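Local coordinates for conserved hypothetical exported protein (Bacteroides fragilis, PDB 4JJA) that is not characterised in detail but probably acts as an exo-beta-N-acetylmuramidase on peptidoglycan, at residues 17-22 against 198-203; 25-30 against 37-42; 302-307 against 345-350. One frame throughout, in Å; residues are numbered along the deposited sequence. Where two conformers were deposited one is given.

Interaction 1 (17-22 against 198-203); sequences FPILKN and TVIPCK
Ile19 meets the end strand of the central sheet through one atom, CD1, which sits near two methyl groups. It lies 4.2 Å from Ile200 CD1 and 4.4 Å from Thr198 CG2, both full van der Waals distances, so this is light apolar contact rather than tight interlocking. The two strand residues are two positions apart, hence on the same side of strand 197-200, and both turn their CB atoms toward the helix. Ile19 reaches them because its chain is stretched: CD1 is anti to CA (chi2 172°), which carries the methyl well away from the helix backbone. Ile200 does the reverse. Its CD1 is folded back (chi2 -59°) and comes within 4.4 Å of Thr198 CG2, so that the two methyls form a small apolar ledge for the isoleucine. The backbones stay far apart, with Ile19 CA 9.8 Å from Thr198 CA, and little surface is buried between them.

The next shell bridges this gap. Leu138, on neighbouring strand 136-140, touches both Ile19 and Ile200, and Leu20 packs on Leu138, Ile104 and Ile106 farther into the sheet. Backbone bonds from Thr198 to Ile137 and Ile139 hold the end strand alongside. Helix 13-20 gives way to a turn at Lys21, and the chain then enters strand 24-28.

A helix laid over one face of a six-stranded parallel sheet, in strand order 3-2-1-4-5-6, is characteristic of a Rossmann-like alpha/beta fold.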
loop_
_atom_site.group_PDB
_atom_site.type_symbol
_atom_site.label_atom_id
_atom_site.label_comp_id
_atom_site.label_asym_id
_atom_site.label_seq_id
_atom_site.Cartn_x
_atom_site.Cartn_y
_atom_site.Cartn_z
ATOM N N PHE A 17 7.929 18.688 -17.012
ATOM C CA PHE A 17 7.212 19.183 -18.197
ATOM C C PHE A 17 8.034 18.988 -19.476
ATOM O O PHE A 17 7.510 18.521 -20.472
ATOM C CB PHE A 17 6.730 20.613 -18.008
ATOM C CG PHE A 17 5.395 20.759 -17.312
ATOM C CD1 PHE A 17 4.840 19.748 -16.547
ATOM C CD2 PHE A 17 4.759 21.967 -17.322
ATOM C CE1 PHE A 17 3.653 19.921 -15.918
ATOM C CE2 PHE A 17 3.546 22.133 -16.703
ATOM C CZ PHE A 17 2.992 21.126 -16.009
ATOM N N PRO A 18 9.342 19.220 -19.454
ATOM C CA PRO A 18 10.109 18.975 -20.706
ATOM C C PRO A 18 10.163 17.524 -21.126
ATOM O O PRO A 18 10.312 17.241 -22.332
ATOM C CB PRO A 18 11.487 19.518 -20.375
ATOM C CG PRO A 18 11.161 20.659 -19.404
ATOM C CD PRO A 18 10.093 20.035 -18.505
ATOM N N ILE A 19 10.100 16.599 -20.189
ATOM C CA ILE A 19 10.077 15.174 -20.518
ATOM C C ILE A 19 8.811 14.848 -21.305
ATOM O O ILE A 19 8.840 14.004 -22.198
ATOM C CB ILE A 19 10.144 14.270 -19.215
ATOM C CG1 ILE A 19 11.417 14.533 -18.447
ATOM C CG2 ILE A 19 10.114 12.821 -19.555
ATOM C CD1 ILE A 19 11.496 13.861 -17.099
ATOM N N LEU A 20 7.701 15.494 -20.965
ATOM C CA LEU A 20 6.420 15.163 -21.518
ATOM C C LEU A 20 6.128 15.892 -22.825
ATOM O O LEU A 20 5.243 15.499 -23.563
ATOM C CB LEU A 20 5.334 15.547 -20.515
ATOM C CG LEU A 20 5.428 14.808 -19.167
ATOM C CD1 LEU A 20 4.272 15.332 -18.273
ATOM C CD2 LEU A 20 5.401 13.299 -19.327
ATOM N N LYS A 21 6.866 16.950 -23.109
ATOM C CA LYS A 21 6.617 17.731 -24.321
ATOM C C LYS A 21 6.620 16.847 -25.562
ATOM O O LYS A 21 7.518 16.054 -25.798
ATOM C CB LYS A 21 7.659 18.829 -24.509
ATOM C CG LYS A 21 7.160 19.996 -25.349
ATOM C CD LYS A 21 6.534 21.076 -24.440
ATOM N N ASN A 22 5.565 17.018 -26.324
ATOM C CA ASN A 22 5.342 16.344 -27.609
ATOM C C ASN A 22 5.102 14.873 -27.514
ATOM O O ASN A 22 5.072 14.182 -28.535
ATOM C CB ASN A 22 6.483 16.636 -28.605
ATOM C CG ASN A 22 6.559 18.087 -28.965
ATOM O OD1 ASN A 22 5.532 18.784 -29.071
ATOM N ND2 ASN A 22 7.785 18.571 -29.135
ATOM N N THR A 198 12.177 6.670 -15.107
ATOM C CA THR A 198 12.714 7.899 -14.545
ATOM C C THR A 198 11.855 8.277 -13.357
ATOM O O THR A 198 10.628 8.221 -13.453
ATOM C CB THR A 198 12.650 9.025 -15.571
ATOM O OG1 THR A 198 13.395 8.652 -16.724
ATOM C CG2 THR A 198 13.097 10.397 -14.988
ATOM N N VAL A 199 12.491 8.559 -12.231
ATOM C CA VAL A 199 11.797 9.018 -11.032
ATOM C C VAL A 199 12.102 10.502 -10.815
ATOM O O VAL A 199 13.260 10.903 -10.841
ATOM C CB VAL A 199 12.165 8.201 -9.776
ATOM C CG1 VAL A 199 11.318 8.668 -8.606
ATOM C CG2 VAL A 199 12.066 6.699 -10.046
ATOM N N ILE A 200 11.054 11.298 -10.579
ATOM C CA ILE A 200 11.190 12.663 -10.069
ATOM C C ILE A 200 11.024 12.543 -8.549
ATOM O O ILE A 200 9.925 12.316 -8.046
ATOM C CB ILE A 200 10.128 13.631 -10.624
ATOM C CG1 ILE A 200 10.101 13.571 -12.158
ATOM C CG2 ILE A 200 10.367 15.044 -10.076
ATOM C CD1 ILE A 200 11.440 13.915 -12.865
ATOM N N PRO A 201 12.120 12.609 -7.790
ATOM C CA PRO A 201 12.034 12.395 -6.349
ATOM C C PRO A 201 11.385 13.545 -5.622
ATOM O O PRO A 201 11.423 14.685 -6.079
ATOM C CB PRO A 201 13.518 12.252 -5.918
ATOM C CG PRO A 201 14.264 11.886 -7.124
ATOM C CD PRO A 201 13.524 12.565 -8.242
ATOM N N CYS A 202 10.813 13.246 -4.470
ATOM C CA CYS A 202 10.373 14.296 -3.594
ATOM C C CYS A 202 11.562 15.127 -3.102
ATOM O O CYS A 202 12.668 14.600 -2.966
ATOM C CB CYS A 202 9.737 13.716 -2.342
ATOM S SG CYS A 202 8.302 12.667 -2.614
ATOM N N LYS A 203 11.288 16.386 -2.784
ATOM C CA LYS A 203 12.263 17.229 -2.074
ATOM C C LYS A 203 11.840 17.359 -0.629
ATOM O O LYS A 203 10.658 17.207 -0.308
ATOM C CB LYS A 203 12.375 18.602 -2.690
ATOM C CG LYS A 203 12.881 18.555 -4.127
ATOM C CD LYS A 203 12.996 19.955 -4.741
ATOM C CE LYS A 203 13.801 19.959 -6.018
ATOM N NZ LYS A 203 14.981 19.046 -6.029
#

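Interaction 2 (25-30 against 37-42); sequences IAIFSN and NKHLLD
His39 meets Ser29 and Asn30, which follow Phe28 on the chain from strand 24-28, inside a beta-alpha-beta crossover of the Rossmann-like sheet: strand 24-28, helix 40-46, then parallel strand 50-56. The histidine is the N-cap of that helix. From CB its ring is carried anti to the backbone N (chi1 -165°), which lets one edge face back to the helix and the other face Ser29 and Asn30. ND1 accepts from Leu41 N at 3.0 Å in a nearly straight bond (171°), the donor tilted slightly from the ring plane. CE1 passes Ser29 OG and, more loosely, Ile27 CG2; CD2 runs by Asn30 O. At the tip, NE2 divides its N-H between two acceptors. Ser29 OG is 2.9 Å away, tilted 22° from the ring plane, and Asn30 O is equally near, but in a weak, bent bond. With both ring nitrogens engaged, the ring's rotation is fixed.

Ser29 OG is itself tied to Asp108 O, a second-shell link that positions the acceptor. Asp42 completes a capping box: its OD2 accepts from His39 N at 3.0 Å, and it also forms a salt bridge with Arg62. Phe61 stands edge-to-face to the histidine ring.

Farther back along the strand, at Ile27, the contact is apolar. Ile27 sends its two branches separately into the first turn of the helix: CG2 lies 4.1 Å from Leu40 CD2, and CD1 rests against the backbone, 3.8 Å from Leu41 CA.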
loop_
_atom_site.group_PDB
_atom_site.type_symbol
_atom_site.label_atom_id
_atom_site.label_comp_id
_atom_site.label_asym_id
_atom_site.label_seq_id
_atom_site.Cartn_x
_atom_site.Cartn_y
_atom_site.Cartn_z
ATOM N N ILE A 25 0.670 10.720 -23.740
ATOM C CA ILE A 25 0.862 10.442 -22.310
ATOM C C ILE A 25 -0.295 9.594 -21.772
ATOM O O ILE A 25 -1.469 9.882 -22.003
ATOM C CB ILE A 25 0.950 11.766 -21.506
ATOM C CG1 ILE A 25 2.134 12.618 -21.980
ATOM C CG2 ILE A 25 1.024 11.492 -19.973
ATOM C CD1 ILE A 25 1.979 14.063 -21.660
ATOM N N ALA A 26 0.036 8.533 -21.067
ATOM C CA ALA A 26 -0.922 7.818 -20.220
ATOM C C ALA A 26 -0.549 8.056 -18.775
ATOM O O ALA A 26 0.598 8.274 -18.476
ATOM C CB ALA A 26 -0.881 6.323 -20.493
ATOM N N ILE A 27 -1.539 7.985 -17.895
ATOM C CA ILE A 27 -1.334 8.182 -16.455
ATOM C C ILE A 27 -1.900 6.985 -15.686
ATOM O O ILE A 27 -3.026 6.541 -15.981
ATOM C CB ILE A 27 -2.009 9.430 -15.973
ATOM C CG1 ILE A 27 -1.528 10.665 -16.727
ATOM C CG2 ILE A 27 -1.826 9.588 -14.477
ATOM C CD1 ILE A 27 -2.371 11.848 -16.475
ATOM N N PHE A 28 -1.143 6.492 -14.691
ATOM C CA PHE A 28 -1.602 5.529 -13.703
ATOM C C PHE A 28 -1.773 6.285 -12.422
ATOM O O PHE A 28 -0.796 6.775 -11.835
ATOM C CB PHE A 28 -0.628 4.380 -13.532
ATOM C CG PHE A 28 -0.957 3.444 -12.382
ATOM C CD1 PHE A 28 -2.102 2.709 -12.393
ATOM C CD2 PHE A 28 -0.095 3.287 -11.314
ATOM C CE1 PHE A 28 -2.396 1.822 -11.334
ATOM C CE2 PHE A 28 -0.371 2.447 -10.271
ATOM C CZ PHE A 28 -1.509 1.725 -10.272
ATOM N N SER A 29 -3.010 6.404 -11.978
ATOM C CA SER A 29 -3.331 7.193 -10.809
ATOM C C SER A 29 -4.735 6.869 -10.319
ATOM O O SER A 29 -5.390 5.968 -10.833
ATOM C CB SER A 29 -3.211 8.689 -11.169
ATOM O OG SER A 29 -3.288 9.550 -10.053
ATOM N N ASN A 30 -5.131 7.620 -9.291
ATOM C CA ASN A 30 -6.485 7.562 -8.753
ATOM C C ASN A 30 -6.790 8.922 -8.148
ATOM O O ASN A 30 -6.098 9.901 -8.427
ATOM C CB ASN A 30 -6.675 6.367 -7.790
ATOM C CG ASN A 30 -5.900 6.505 -6.508
ATOM O OD1 ASN A 30 -5.265 7.535 -6.268
ATOM N ND2 ASN A 30 -5.972 5.458 -5.663
ATOM N N ASN A 37 -6.863 21.144 -6.119
ATOM C CA ASN A 37 -8.143 20.475 -6.457
ATOM C C ASN A 37 -8.216 20.004 -7.894
ATOM O O ASN A 37 -9.309 19.768 -8.421
ATOM C CB ASN A 37 -9.368 21.363 -6.111
ATOM C CG ASN A 37 -9.513 22.555 -7.029
ATOM O OD1 ASN A 37 -8.584 22.887 -7.776
ATOM N ND2 ASN A 37 -10.686 23.184 -7.008
ATOM N N LYS A 38 -7.028 19.827 -8.508
ATOM C CA LYS A 38 -6.901 19.307 -9.864
ATOM C C LYS A 38 -6.184 17.976 -9.832
ATOM O O LYS A 38 -5.197 17.799 -9.148
ATOM C CB LYS A 38 -6.101 20.323 -10.716
ATOM C CG LYS A 38 -6.803 21.645 -10.924
ATOM C CD LYS A 38 -5.958 22.680 -11.699
ATOM C CE LYS A 38 -6.742 23.962 -12.014
ATOM N NZ LYS A 38 -8.085 23.666 -12.601
ATOM N N HIS A 39 -6.669 17.008 -10.610
ATOM C CA HIS A 39 -5.906 15.821 -10.826
ATOM C C HIS A 39 -4.694 16.193 -11.728
ATOM O O HIS A 39 -4.743 17.145 -12.539
ATOM C CB HIS A 39 -6.731 14.737 -11.463
ATOM C CG HIS A 39 -6.074 13.407 -11.356
ATOM N ND1 HIS A 39 -5.213 12.926 -12.316
ATOM C CD2 HIS A 39 -6.115 12.470 -10.360
ATOM C CE1 HIS A 39 -4.759 11.747 -11.922
ATOM N NE2 HIS A 39 -5.324 11.427 -10.760
ATOM N N LEU A 40 -3.584 15.485 -11.574
ATOM C CA LEU A 40 -2.448 15.624 -12.513
ATOM C C LEU A 40 -2.999 15.657 -13.941
ATOM O O LEU A 40 -2.518 16.413 -14.789
ATOM C CB LEU A 40 -1.520 14.417 -12.376
ATOM C CG LEU A 40 -0.407 14.287 -13.406
ATOM C CD1 LEU A 40 0.570 15.466 -13.149
ATOM C CD2 LEU A 40 0.293 12.856 -13.345
ATOM N N LEU A 41 -3.992 14.836 -14.233
ATOM C CA LEU A 41 -4.616 14.790 -15.555
ATOM C C LEU A 41 -5.060 16.205 -15.998
ATOM O O LEU A 41 -4.834 16.605 -17.121
ATOM C CB LEU A 41 -5.811 13.827 -15.516
ATOM C CG LEU A 41 -6.691 13.866 -16.767
ATOM C CD1 LEU A 41 -5.943 13.391 -17.968
ATOM C CD2 LEU A 41 -7.954 13.052 -16.529
ATOM N N ASP A 42 -5.698 16.926 -15.096
ATOM C CA ASP A 42 -6.216 18.282 -15.401
ATOM C C ASP A 42 -5.082 19.266 -15.596
ATOM O O ASP A 42 -5.099 20.093 -16.527
ATOM C CB ASP A 42 -7.111 18.762 -14.278
ATOM C CG ASP A 42 -8.320 17.845 -14.073
ATOM O OD1 ASP A 42 -9.047 17.492 -15.041
ATOM O OD2 ASP A 42 -8.498 17.357 -12.938
#

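Interaction 3 (302-307 against 345-350); sequences INLDYL and DEIKAR
Ile302 offers its carbonyl oxygen to Lys348, whose NZ donates to Ile302 O at 3.0 Å. The ammonium group approaches at 131° at the oxygen, an ordinary angle, but tilted 27° from the carbonyl plane. The lysine gets there by extension: CG is anti to its backbone N (chi1 172°) and the chain stays straight beyond, with CD passing 3.5 Å from Ile302 O on the way. Asp151 OD2 makes a salt bridge with the same NZ and also accepts from Ile302 N, so NZ, carboxylate and peptide are knotted together, probably offsetting much of the lysine's charge. The side chain of Ile302 rests on Ile170 and Pro231.

Asn303 turns away from the partner helix and works locally. Its OD1 takes the N-H of Asp305 at 2.9 Å, from above the amide plane, closing an Asx turn at the start of helix 305-314.

Leu304 turns its CB toward helix 344-350. Its CD1 comes within 3.5 Å of Ile347 CG2, tighter than usual for two carbons, and also lies 3.7 Å from Ile347 CB; the two side chains cross at about a right angle. Ile347 is in turn backed by Met337 and Ile338 of helix 333-339, and Leu304 also touches Ala344 and Trp351 at the two ends of helix 344-350.

The arrangement is an Asx-turn-capped helix start packed against helix 344-350 in the NamZ C-terminal region, tied by Lys348 to Asp151 of the N-terminal, Rossmann-like part of the chain.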
loop_
_atom_site.group_PDB
_atom_site.type_symbol
_atom_site.label_atom_id
_atom_site.label_comp_id
_atom_site.label_asym_id
_atom_site.label_seq_id
_atom_site.Cartn_x
_atom_site.Cartn_y
_atom_site.Cartn_z
ATOM N N ILE A 302 5.445 -3.460 13.633
ATOM C CA ILE A 302 4.473 -4.560 13.605
ATOM C C ILE A 302 4.385 -5.139 15.011
ATOM O O ILE A 302 5.379 -5.575 15.567
ATOM C CB ILE A 302 4.853 -5.620 12.598
ATOM C CG1 ILE A 302 4.823 -5.058 11.171
ATOM C CG2 ILE A 302 3.945 -6.873 12.719
ATOM C CD1 ILE A 302 5.395 -6.007 10.111
ATOM N N ASN A 303 3.199 -5.113 15.561
ATOM C CA ASN A 303 2.931 -5.486 16.929
ATOM C C ASN A 303 1.965 -6.661 16.926
ATOM O O ASN A 303 0.763 -6.458 16.660
ATOM C CB ASN A 303 2.347 -4.302 17.669
ATOM C CG ASN A 303 2.155 -4.585 19.130
ATOM O OD1 ASN A 303 2.364 -5.709 19.579
ATOM N ND2 ASN A 303 1.728 -3.557 19.894
ATOM N N LEU A 304 2.475 -7.863 17.226
ATOM C CA LEU A 304 1.670 -9.077 17.285
ATOM C C LEU A 304 0.853 -9.224 18.545
ATOM O O LEU A 304 0.107 -10.184 18.674
ATOM C CB LEU A 304 2.529 -10.318 17.053
ATOM C CG LEU A 304 3.275 -10.422 15.755
ATOM C CD1 LEU A 304 4.200 -11.624 15.761
ATOM C CD2 LEU A 304 2.297 -10.452 14.544
ATOM N N ASP A 305 0.957 -8.276 19.471
ATOM C CA ASP A 305 0.186 -8.364 20.710
ATOM C C ASP A 305 -1.293 -8.556 20.453
ATOM O O ASP A 305 -1.983 -9.261 21.212
ATOM C CB ASP A 305 0.365 -7.103 21.599
ATOM C CG ASP A 305 1.681 -7.019 22.352
ATOM O OD1 ASP A 305 2.415 -7.993 22.419
ATOM O OD2 ASP A 305 1.948 -5.924 22.924
ATOM N N TYR A 306 -1.821 -7.830 19.454
ATOM C CA TYR A 306 -3.242 -7.813 19.259
ATOM C C TYR A 306 -3.729 -9.168 18.743
ATOM O O TYR A 306 -4.725 -9.732 19.229
ATOM C CB TYR A 306 -3.618 -6.681 18.279
ATOM C CG TYR A 306 -2.956 -5.356 18.612
ATOM C CD1 TYR A 306 -3.051 -4.818 19.877
ATOM C CD2 TYR A 306 -2.269 -4.636 17.657
ATOM C CE1 TYR A 306 -2.418 -3.597 20.200
ATOM C CE2 TYR A 306 -1.648 -3.411 17.967
ATOM C CZ TYR A 306 -1.721 -2.910 19.251
ATOM O OH TYR A 306 -1.147 -1.676 19.519
ATOM N N LEU A 307 -3.047 -9.691 17.738
ATOM C CA LEU A 307 -3.364 -10.963 17.188
ATOM C C LEU A 307 -3.308 -12.098 18.251
ATOM O O LEU A 307 -4.184 -12.948 18.333
ATOM C CB LEU A 307 -2.382 -11.159 16.033
ATOM C CG LEU A 307 -2.586 -12.383 15.181
ATOM C CD1 LEU A 307 -3.850 -12.300 14.344
ATOM C CD2 LEU A 307 -1.413 -12.583 14.274
ATOM N N ASP A 345 7.212 -10.851 21.176
ATOM C CA ASP A 345 8.620 -10.445 21.014
ATOM C C ASP A 345 9.456 -11.573 20.411
ATOM O O ASP A 345 10.331 -11.335 19.577
ATOM C CB ASP A 345 9.219 -9.991 22.357
ATOM C CG ASP A 345 8.799 -8.612 22.778
ATOM O OD1 ASP A 345 8.131 -7.872 22.045
ATOM O OD2 ASP A 345 9.108 -8.265 23.956
ATOM N N GLU A 346 9.208 -12.811 20.849
ATOM C CA GLU A 346 9.924 -13.977 20.336
ATOM C C GLU A 346 9.690 -14.144 18.839
ATOM O O GLU A 346 10.589 -14.428 18.066
ATOM C CB GLU A 346 9.378 -15.243 21.001
ATOM C CG GLU A 346 9.939 -15.628 22.319
ATOM C CD GLU A 346 9.469 -17.007 22.647
ATOM O OE1 GLU A 346 8.331 -17.158 23.165
ATOM O OE2 GLU A 346 10.228 -17.931 22.301
ATOM N N ILE A 347 8.432 -14.036 18.439
ATOM C CA ILE A 347 8.070 -14.229 17.045
ATOM C C ILE A 347 8.680 -13.102 16.200
ATOM O O ILE A 347 9.305 -13.370 15.154
ATOM C CB ILE A 347 6.521 -14.304 16.868
ATOM C CG1 ILE A 347 5.985 -15.482 17.671
ATOM C CG2 ILE A 347 6.175 -14.440 15.379
ATOM C CD1 ILE A 347 4.459 -15.516 17.755
ATOM N N LYS A 348 8.519 -11.864 16.647
ATOM C CA LYS A 348 9.044 -10.728 15.903
ATOM C C LYS A 348 10.579 -10.821 15.762
ATOM O O LYS A 348 11.137 -10.545 14.721
ATOM C CB LYS A 348 8.593 -9.435 16.542
ATOM C CG LYS A 348 9.266 -8.229 15.941
ATOM C CD LYS A 348 8.478 -6.980 16.228
ATOM C CE LYS A 348 9.109 -5.786 15.536
ATOM N NZ LYS A 348 8.216 -4.640 15.507
ATOM N N ALA A 349 11.279 -11.264 16.809
ATOM C CA ALA A 349 12.702 -11.403 16.744
ATOM C C ALA A 349 13.134 -12.373 15.645
ATOM O O ALA A 349 14.217 -12.248 15.115
ATOM C CB ALA A 349 13.260 -11.856 18.144
ATOM N N ARG A 350 12.292 -13.354 15.307
ATOM C CA ARG A 350 12.645 -14.356 14.322
ATOM C C ARG A 350 12.859 -13.743 12.917
ATOM O O ARG A 350 13.606 -14.295 12.130
ATOM C CB ARG A 350 11.629 -15.493 14.304
ATOM C CG ARG A 350 12.113 -16.668 13.486
ATOM C CD ARG A 350 11.289 -17.883 13.692
ATOM N NE ARG A 350 11.649 -18.955 12.771
ATOM C CZ ARG A 350 11.068 -20.159 12.813
ATOM N NH1 ARG A 350 10.210 -20.451 13.773
ATOM N NH2 ARG A 350 11.343 -21.069 11.892
#

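Overall arrangement
Interactions 1 and 2 serve the same parallel sheet and touch, Leu20 CB lying 3.8 Å from Ile25 CD1; helix 13-20 leads directly into strand 24-28, and interaction 2 is nested within the chain loop closed by interaction 1. Interaction 1, partly buried at the sheet's end strand, is sparse and wholly apolar. Interaction 2, fully buried, adds a polar junction to its hydrophobic packing. Interaction 3 lies across the chain's centre, its own centre about 41 and 40 Å from those of interactions 1 and 2, and joins the lead-in to helix 305-314 with helix 344-350. It too mixes apolar and polar contact, but its donor is a salt-bridged lysine, consistent with a charged ammonium, where interaction 2 uses a histidine ring.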